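Local coordinates for tailspike protein (Acinetobacter phage vB_ApiP_P1, PDB 6E1R) that probably recognises and depolymerises the surface polysaccharide of its Acinetobacter host, as a trimeric phage tailspike built around a parallel beta-helix, at residues Thr262-Ile267 and Leu292-Ala297; Pro315-Thr320 and Val345-Asn350; Met339-Ser344 and Gln366-Val371. All coordinates share one frame; numbering follows the deposited sequence.

The three contacts join neighbouring coils of the parallel beta-helix. Contact 1 closes before contact 2 opens, and contact 3 is interleaved with contact 2 along the chain. Contacts 1 and 2 share one parallel sheet, where strands 293-297 and 316-320 are neighbours, with centres about 10 Å apart; probable hydrogen bonds link I293 N to V317 O and I293 O to K319 N. Contact 3, on strand 364-367 and the loop after strand 331-338, is centred about 10 Å from contact 2 and about 17 Å from contact 1; A370 N to V345 O and G348 N to V371 O are probable hydrogen bonds to contact 2. The three tie consecutive coils into the shaft of the tailspike.

Contact 1: Thr262-Ile267 and Leu292-Ala297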
loop_
_atom_site.group_PDB
_atom_site.type_symbol
_atom_site.label_atom_id
_atom_site.label_comp_id
_atom_site.label_asym_id
_atom_site.label_seq_id
_atom_site.Cartn_x
_atom_site.Cartn_y
_atom_site.Cartn_z
ATOM N N THR A 262 1.593 25.751 -12.307
ATOM C CA THR A 262 1.332 27.182 -12.196
ATOM C C THR A 262 -0.139 27.554 -12.318
ATOM O O THR A 262 -0.460 28.745 -12.243
ATOM C CB THR A 262 2.133 27.963 -13.253
ATOM O OG1 THR A 262 2.071 27.279 -14.510
ATOM C CG2 THR A 262 3.588 28.105 -12.829
ATOM N N ASP A 263 -1.036 26.590 -12.489
ATOM C CA ASP A 263 -2.459 26.865 -12.606
ATOM C C ASP A 263 -3.095 26.842 -11.217
ATOM O O ASP A 263 -2.408 26.879 -10.192
ATOM C CB ASP A 263 -3.100 25.861 -13.562
ATOM C CG ASP A 263 -4.367 26.392 -14.203
ATOM O OD1 ASP A 263 -4.778 27.521 -13.862
ATOM O OD2 ASP A 263 -4.944 25.684 -15.054
ATOM N N ASP A 264 -4.430 26.791 -11.167
ATOM C CA ASP A 264 -5.112 26.740 -9.878
ATOM C C ASP A 264 -4.841 25.428 -9.157
ATOM O O ASP A 264 -4.839 25.388 -7.922
ATOM C CB ASP A 264 -6.615 26.944 -10.065
ATOM C CG ASP A 264 -7.238 25.893 -10.959
ATOM O OD1 ASP A 264 -6.624 25.548 -11.990
ATOM O OD2 ASP A 264 -8.345 25.414 -10.631
ATOM N N CYS A 265 -4.606 24.351 -9.905
ATOM C CA CYS A 265 -4.237 23.074 -9.317
ATOM C C CYS A 265 -3.426 22.278 -10.328
ATOM O O CYS A 265 -3.331 22.637 -11.504
ATOM C CB CYS A 265 -5.470 22.288 -8.855
ATOM S SG CYS A 265 -6.709 22.020 -10.135
HETATM N N MSE A 266 -2.831 21.192 -9.850
HETATM C CA MSE A 266 -2.011 20.333 -10.695
HETATM C C MSE A 266 -2.854 19.209 -11.285
HETATM O O MSE A 266 -2.779 18.921 -12.478
HETATM C CB MSE A 266 -0.839 19.761 -9.895
HETATM C CG MSE A 266 0.245 19.114 -10.743
HETATM SE SE MSE A 266 1.036 20.349 -12.032
HETATM C CE MSE A 266 2.774 19.490 -12.234
ATOM N N ILE A 267 -3.662 18.580 -10.435
ATOM C CA ILE A 267 -4.543 17.489 -10.829
ATOM C C ILE A 267 -5.970 17.874 -10.469
ATOM O O ILE A 267 -6.224 18.395 -9.377
ATOM C CB ILE A 267 -4.141 16.162 -10.153
ATOM C CG1 ILE A 267 -2.669 15.851 -10.430
ATOM C CG2 ILE A 267 -5.025 15.023 -10.636
ATOM C CD1 ILE A 267 -2.152 14.633 -9.701
ATOM N N LEU A 292 -2.854 21.549 -4.751
ATOM C CA LEU A 292 -2.204 20.620 -5.667
ATOM C C LEU A 292 -3.221 19.693 -6.318
ATOM O O LEU A 292 -3.094 19.357 -7.500
ATOM C CB LEU A 292 -1.134 19.808 -4.937
ATOM C CG LEU A 292 0.018 20.587 -4.301
ATOM C CD1 LEU A 292 1.024 19.627 -3.695
ATOM C CD2 LEU A 292 0.684 21.499 -5.318
ATOM N N ILE A 293 -4.234 19.272 -5.562
ATOM C CA ILE A 293 -5.287 18.392 -6.053
ATOM C C ILE A 293 -6.621 19.010 -5.656
ATOM O O ILE A 293 -6.970 19.035 -4.469
ATOM C CB ILE A 293 -5.161 16.967 -5.495
ATOM C CG1 ILE A 293 -3.800 16.368 -5.852
ATOM C CG2 ILE A 293 -6.286 16.088 -6.020
ATOM C CD1 ILE A 293 -3.558 15.010 -5.239
ATOM N N LYS A 294 -7.364 19.511 -6.639
ATOM C CA LYS A 294 -8.713 20.031 -6.441
ATOM C C LYS A 294 -9.672 19.096 -7.164
ATOM O O LYS A 294 -9.638 19.001 -8.396
ATOM C CB LYS A 294 -8.856 21.455 -6.968
ATOM C CG LYS A 294 -10.280 21.979 -6.850
ATOM C CD LYS A 294 -10.512 23.208 -7.706
ATOM C CE LYS A 294 -9.739 24.390 -7.187
ATOM N NZ LYS A 294 -10.074 25.636 -7.936
ATOM N N CYS A 295 -10.523 18.407 -6.411
ATOM C CA CYS A 295 -11.360 17.373 -6.998
ATOM C C CYS A 295 -12.742 17.366 -6.365
ATOM O O CYS A 295 -12.884 17.529 -5.150
ATOM C CB CYS A 295 -10.715 15.991 -6.839
ATOM S SG CYS A 295 -10.494 15.466 -5.124
ATOM N N THR A 296 -13.756 17.184 -7.209
ATOM C CA THR A 296 -15.106 16.830 -6.778
ATOM C C THR A 296 -15.183 15.314 -6.915
ATOM O O THR A 296 -15.498 14.784 -7.981
ATOM C CB THR A 296 -16.165 17.536 -7.618
ATOM O OG1 THR A 296 -15.998 18.955 -7.509
ATOM C CG2 THR A 296 -17.564 17.152 -7.156
ATOM N N ALA A 297 -14.857 14.611 -5.834
ATOM C CA ALA A 297 -14.630 13.177 -5.889
ATOM C C ALA A 297 -15.435 12.451 -4.822
ATOM O O ALA A 297 -15.930 13.047 -3.863
ATOM C CB ALA A 297 -13.142 12.844 -5.714
#
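The carbonyl of L292 receives two successive amides, M266 N at 3.0 Å and I267 N at 3.1 Å from L292 O, and K294 N returns a bond to I267 O, which sets I267 beside I293 in parallel register. The two donors reach L292 O differently: I267 N comes almost straight on to the C=O, whereas M266 N stands above the carbonyl plane. Next to this pairing, I267 CB lies 4.3 Å from I293 CG1, like on like, and both side chains continue onto F278, with I267 also meeting W276. The other side carries K294, which meets D264 and C265. K294 crosses D264 at about a right angle, and its NZ forms a salt bridge of 3.2 Å with D264 OD2 on the anti lone pair. A bend in the lysine (chi3 -68°) carries CE to that carboxylate. Nearer the lysine backbone, C265 SG rests against K294 CB at 3.9 Å. Each ion has a second partner, E290 for K294 and K235 for D264 OD1, so each charge has two opposite partners, which should moderate its cost. The salt bridge is a feature of this site; aliphatic residues stacked like on like, in parallel register along successive coils, are characteristic of the parallel beta-helix.

Contact 2: Pro315-Thr320 and Val345-Asn350; sequences PYVIKT and VAIGKN
Y316 carries its CG anti to the carbonyl carbon (chi1 -48°), while K349 has CG anti to its backbone N and then bends at chi2 (58°), which sets CD near the CZ and CE1 atoms of the ring; the two side chains run side by side and point the same way. K349 CB sits over one face of the Y316 ring, 3.5 Å from the centroid and 16° off the normal, a CH-pi contact. K349 CG and CD follow the ring toward the hydroxyl end, CG being 3.8 Å from Y316 CZ. P315 CB covers the opposite face toward the rim, and A346 O lies at the ring edge, in its plane. V345 CG1 approaches Y316 CE1 obliquely, and its CG2 meets P315 CB. K349 also runs alongside K319, their CG atoms 3.8 Å apart. At the corner of the two coils V317 and I347 lie side by side, V317 CB 3.7 Å from I347 CG2.

The backbone pairing is parallel. P315 O accepts from both V345 N and A346 N, and I347 O, at the corner, from both V317 N and I318 N, so each of these two carbonyls is held by two successive amides. Further along, K349 N bonds to I318 O at 2.9 Å and T320 N to K349 O. A water donates to K349 O at 2.7 Å and is also hydrogen-bonded to T320 OG1, 2.8 Å away, tying the threonine to the next coil.

K319 NZ and K349 NZ stand 6.7 Å apart. Any repulsion between these like charges is probably eased on the K349 side by its salt bridge to E373 and its bond to S374 O. The chemistry thus implies a lysine used twice, its methylenes as a cover for the aromatic ring and its ammonium as a charge link to the following coil.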
loop_
_atom_site.group_PDB
_atom_site.type_symbol
_atom_site.label_atom_id
_atom_site.label_comp_id
_atom_site.label_asym_id
_atom_site.label_seq_id
_atom_site.Cartn_x
_atom_site.Cartn_y
_atom_site.Cartn_z
ATOM N N PRO A 315 -1.687 27.045 -1.250
ATOM C CA PRO A 315 -2.402 27.013 0.040
ATOM C C PRO A 315 -2.654 25.612 0.565
ATOM O O PRO A 315 -2.336 25.322 1.726
ATOM C CB PRO A 315 -3.707 27.757 -0.273
ATOM C CG PRO A 315 -3.359 28.656 -1.406
ATOM C CD PRO A 315 -2.378 27.882 -2.243
ATOM N N TYR A 316 -3.219 24.730 -0.253
ATOM C CA TYR A 316 -3.607 23.407 0.204
ATOM C C TYR A 316 -2.917 22.335 -0.628
ATOM O O TYR A 316 -2.514 22.566 -1.771
ATOM C CB TYR A 316 -5.128 23.222 0.125
ATOM C CG TYR A 316 -5.914 24.366 0.724
ATOM C CD1 TYR A 316 -5.887 24.620 2.090
ATOM C CD2 TYR A 316 -6.699 25.185 -0.078
ATOM C CE1 TYR A 316 -6.610 25.665 2.636
ATOM C CE2 TYR A 316 -7.424 26.230 0.458
ATOM C CZ TYR A 316 -7.376 26.466 1.815
ATOM O OH TYR A 316 -8.099 27.507 2.352
ATOM N N VAL A 317 -2.775 21.151 -0.035
ATOM C CA VAL A 317 -2.269 20.005 -0.781
ATOM C C VAL A 317 -3.395 19.339 -1.559
ATOM O O VAL A 317 -3.269 19.066 -2.757
ATOM C CB VAL A 317 -1.569 19.010 0.161
ATOM C CG1 VAL A 317 -1.224 17.731 -0.582
ATOM C CG2 VAL A 317 -0.319 19.636 0.755
ATOM N N ILE A 318 -4.515 19.075 -0.893
ATOM C CA ILE A 318 -5.689 18.500 -1.533
ATOM C C ILE A 318 -6.922 19.229 -1.014
ATOM O O ILE A 318 -7.022 19.534 0.179
ATOM C CB ILE A 318 -5.783 16.978 -1.288
ATOM C CG1 ILE A 318 -6.982 16.385 -2.030
ATOM C CG2 ILE A 318 -5.846 16.665 0.205
ATOM C CD1 ILE A 318 -6.955 14.876 -2.126
ATOM N N LYS A 319 -7.849 19.530 -1.921
ATOM C CA LYS A 319 -9.074 20.256 -1.596
ATOM C C LYS A 319 -10.247 19.541 -2.252
ATOM O O LYS A 319 -10.360 19.528 -3.481
ATOM C CB LYS A 319 -8.993 21.709 -2.060
ATOM C CG LYS A 319 -10.251 22.517 -1.784
ATOM C CD LYS A 319 -10.091 23.960 -2.229
ATOM C CE LYS A 319 -11.340 24.771 -1.930
ATOM N NZ LYS A 319 -11.157 26.213 -2.254
ATOM N N THR A 320 -11.114 18.951 -1.436
ATOM C CA THR A 320 -12.274 18.231 -1.937
ATOM C C THR A 320 -13.469 19.167 -2.073
ATOM O O THR A 320 -13.651 20.097 -1.281
ATOM C CB THR A 320 -12.632 17.065 -1.014
ATOM O OG1 THR A 320 -12.686 17.524 0.344
ATOM C CG2 THR A 320 -11.600 15.952 -1.133
ATOM N N VAL A 345 -1.201 26.759 3.884
ATOM C CA VAL A 345 -2.328 26.991 4.784
ATOM C C VAL A 345 -2.698 25.709 5.521
ATOM O O VAL A 345 -2.671 25.662 6.755
ATOM C CB VAL A 345 -3.541 27.552 4.018
ATOM C CG1 VAL A 345 -4.684 27.842 4.976
ATOM C CG2 VAL A 345 -3.150 28.808 3.258
ATOM N N ALA A 346 -3.044 24.662 4.774
ATOM C CA ALA A 346 -3.424 23.390 5.373
ATOM C C ALA A 346 -3.261 22.292 4.333
ATOM O O ALA A 346 -3.560 22.502 3.157
ATOM C CB ALA A 346 -4.865 23.423 5.894
ATOM N N ILE A 347 -2.788 21.123 4.773
ATOM C CA ILE A 347 -2.602 20.005 3.849
ATOM C C ILE A 347 -3.942 19.573 3.267
ATOM O O ILE A 347 -4.118 19.507 2.045
ATOM C CB ILE A 347 -1.884 18.839 4.549
ATOM C CG1 ILE A 347 -0.479 19.261 4.984
ATOM C CG2 ILE A 347 -1.822 17.625 3.636
ATOM C CD1 ILE A 347 0.256 18.204 5.777
ATOM N N GLY A 348 -4.907 19.281 4.132
ATOM C CA GLY A 348 -6.226 18.902 3.672
ATOM C C GLY A 348 -7.251 19.992 3.901
ATOM O O GLY A 348 -7.454 20.432 5.037
ATOM N N LYS A 349 -7.904 20.439 2.832
ATOM C CA LYS A 349 -8.947 21.452 2.914
ATOM C C LYS A 349 -10.282 20.808 2.576
ATOM O O LYS A 349 -10.438 20.223 1.499
ATOM C CB LYS A 349 -8.663 22.620 1.970
ATOM C CG LYS A 349 -9.820 23.601 1.837
ATOM C CD LYS A 349 -10.218 24.194 3.182
ATOM C CE LYS A 349 -11.438 25.094 3.045
ATOM N NZ LYS A 349 -11.904 25.625 4.357
ATOM N N ASN A 350 -11.237 20.923 3.490
ATOM C CA ASN A 350 -12.572 20.378 3.307
ATOM C C ASN A 350 -13.549 21.503 3.009
ATOM O O ASN A 350 -13.488 22.571 3.625
ATOM C CB ASN A 350 -13.028 19.622 4.556
ATOM C CG ASN A 350 -12.284 18.322 4.756
ATOM O OD1 ASN A 350 -11.276 18.063 4.098
ATOM N ND2 ASN A 350 -12.775 17.493 5.672
HETATM O O HOH W 1 -10.059 17.547 1.301
#

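Contact 3: Met339-Ser344 and Gln366-Val371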
loop_
_atom_site.group_PDB
_atom_site.type_symbol
_atom_site.label_atom_id
_atom_site.label_comp_id
_atom_site.label_asym_id
_atom_site.label_seq_id
_atom_site.Cartn_x
_atom_site.Cartn_y
_atom_site.Cartn_z
HETATM N N MSE A 339 6.991 15.037 3.869
HETATM C CA MSE A 339 6.335 16.322 3.645
HETATM C C MSE A 339 7.093 17.501 4.249
HETATM O O MSE A 339 6.730 18.003 5.312
HETATM C CB MSE A 339 4.912 16.285 4.202
HETATM C CG MSE A 339 4.020 15.255 3.530
HETATM SE SE MSE A 339 2.257 15.133 4.344
HETATM C CE MSE A 339 1.173 15.630 2.803
ATOM N N ASN A 340 8.138 17.945 3.555
ATOM C CA ASN A 340 8.919 19.115 3.957
ATOM C C ASN A 340 8.271 20.349 3.338
ATOM O O ASN A 340 8.519 20.674 2.175
ATOM C CB ASN A 340 10.370 18.963 3.519
ATOM C CG ASN A 340 11.261 20.059 4.064
ATOM O OD1 ASN A 340 10.866 20.808 4.958
ATOM N ND2 ASN A 340 12.471 20.160 3.526
ATOM N N ARG A 341 7.438 21.045 4.122
ATOM C CA ARG A 341 6.679 22.195 3.634
ATOM C C ARG A 341 5.779 21.816 2.464
ATOM O O ARG A 341 6.012 22.256 1.331
ATOM C CB ARG A 341 7.596 23.356 3.239
ATOM C CG ARG A 341 8.493 23.876 4.346
ATOM C CD ARG A 341 9.453 24.920 3.804
ATOM N NE ARG A 341 9.590 26.058 4.711
ATOM C CZ ARG A 341 10.506 26.175 5.666
ATOM N NH1 ARG A 341 11.391 25.210 5.873
ATOM N NH2 ARG A 341 10.526 27.265 6.422
ATOM N N PRO A 342 4.735 21.016 2.699
ATOM C CA PRO A 342 3.882 20.584 1.581
ATOM C C PRO A 342 2.959 21.671 1.061
ATOM O O PRO A 342 2.514 21.575 -0.089
ATOM C CB PRO A 342 3.085 19.422 2.183
ATOM C CG PRO A 342 3.003 19.753 3.635
ATOM C CD PRO A 342 4.299 20.441 3.983
ATOM N N CYS A 343 2.651 22.688 1.859
ATOM C CA CYS A 343 1.724 23.742 1.462
ATOM C C CYS A 343 1.895 24.916 2.421
ATOM O O CYS A 343 2.820 24.939 3.240
ATOM C CB CYS A 343 0.282 23.226 1.444
ATOM S SG CYS A 343 -0.223 22.473 2.995
ATOM N N SER A 344 0.990 25.892 2.329
ATOM C CA SER A 344 1.107 27.122 3.097
ATOM C C SER A 344 -0.035 27.376 4.073
ATOM O O SER A 344 0.157 28.151 5.016
ATOM C CB SER A 344 1.225 28.331 2.156
ATOM O OG SER A 344 0.070 28.466 1.351
ATOM N N GLN A 366 8.553 19.044 7.774
ATOM C CA GLN A 366 8.435 20.309 8.486
ATOM C C GLN A 366 7.271 21.098 7.902
ATOM O O GLN A 366 7.083 21.129 6.682
ATOM C CB GLN A 366 9.735 21.114 8.397
ATOM C CG GLN A 366 9.660 22.505 9.000
ATOM C CD GLN A 366 10.971 23.257 8.889
ATOM O OE1 GLN A 366 11.244 23.910 7.882
ATOM N NE2 GLN A 366 11.792 23.170 9.931
ATOM N N LEU A 367 6.494 21.738 8.772
ATOM C CA LEU A 367 5.251 22.393 8.384
ATOM C C LEU A 367 5.358 23.906 8.520
ATOM O O LEU A 367 5.809 24.413 9.552
ATOM C CB LEU A 367 4.086 21.876 9.230
ATOM C CG LEU A 367 3.717 20.409 9.021
ATOM C CD1 LEU A 367 2.566 20.009 9.930
ATOM C CD2 LEU A 367 3.369 20.152 7.565
ATOM N N ILE A 368 4.945 24.615 7.473
ATOM C CA ILE A 368 4.661 26.042 7.541
ATOM C C ILE A 368 3.158 26.295 7.454
ATOM O O ILE A 368 2.729 27.394 7.106
ATOM C CB ILE A 368 5.413 26.822 6.449
ATOM C CG1 ILE A 368 5.084 26.255 5.069
ATOM C CG2 ILE A 368 6.911 26.789 6.697
ATOM C CD1 ILE A 368 5.628 27.079 3.931
ATOM N N SER A 369 2.353 25.281 7.763
ATOM C CA SER A 369 0.912 25.343 7.576
ATOM C C SER A 369 0.239 24.529 8.673
ATOM O O SER A 369 0.897 23.960 9.549
ATOM C CB SER A 369 0.519 24.816 6.194
ATOM O OG SER A 369 0.767 23.423 6.097
ATOM N N ALA A 370 -1.087 24.473 8.616
ATOM C CA ALA A 370 -1.843 23.577 9.472
ATOM C C ALA A 370 -1.922 22.196 8.828
ATOM O O ALA A 370 -1.547 21.997 7.671
ATOM C CB ALA A 370 -3.242 24.135 9.736
ATOM N N VAL A 371 -2.418 21.229 9.596
ATOM C CA VAL A 371 -2.547 19.873 9.075
ATOM C C VAL A 371 -3.821 19.731 8.254
ATOM O O VAL A 371 -3.791 19.252 7.114
ATOM C CB VAL A 371 -2.495 18.853 10.226
ATOM C CG1 VAL A 371 -2.734 17.449 9.700
ATOM C CG2 VAL A 371 -1.156 18.939 10.942
HETATM O O HOH W 2 3.495 23.338 5.190
#
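R341 N donates to Q366 O at 2.6 Å, nearly in line with the C=O, and this backbone bond joins two successive coils of the parallel beta-helix where strand 364-367 ends. Around it the side chains pair off. The R341 chain crosses I368 at about a right angle and lays NE beside I368 CG2, 3.4 Å away, while Q366 runs alongside it; the separation between their polar ends is too short in the model to be interpreted. N340 OD1 rests against Q366 CB at 3.6 Å. On the inner side, P342 CD meets the CD2 branch of L367 at 3.7 Å, an apolar contact in which the two side chains meet at a slant.

Beyond R341 no direct backbone bond joins the two segments. A water donates to C343 O at 2.6 Å, accepts from I368 N at 3.0 Å and is hydrogen-bonded to S369 OG at 2.9 Å, so it takes the place of a bond between the coils. S369 OG, turned between its own backbone N and carbonyl carbon (chi1 68°), thereby faces both the water and C343 SG, with OG and SG 3.4 Å apart. S369 CB packs on the carbonyl of S344.

A second shell surrounds these groups. P342 is wedged among I308, V317 and I347, and I347 also receives L367, so the apolar pair belongs to the interior of the helix. I368 also touches T312, two coils back, and A396 of the following coil. L367 is tied to T394 through the backbone, and R341 to N311. The side chain of N311 acts as well, forming a hydrogen bond from its ND2 to P342 O.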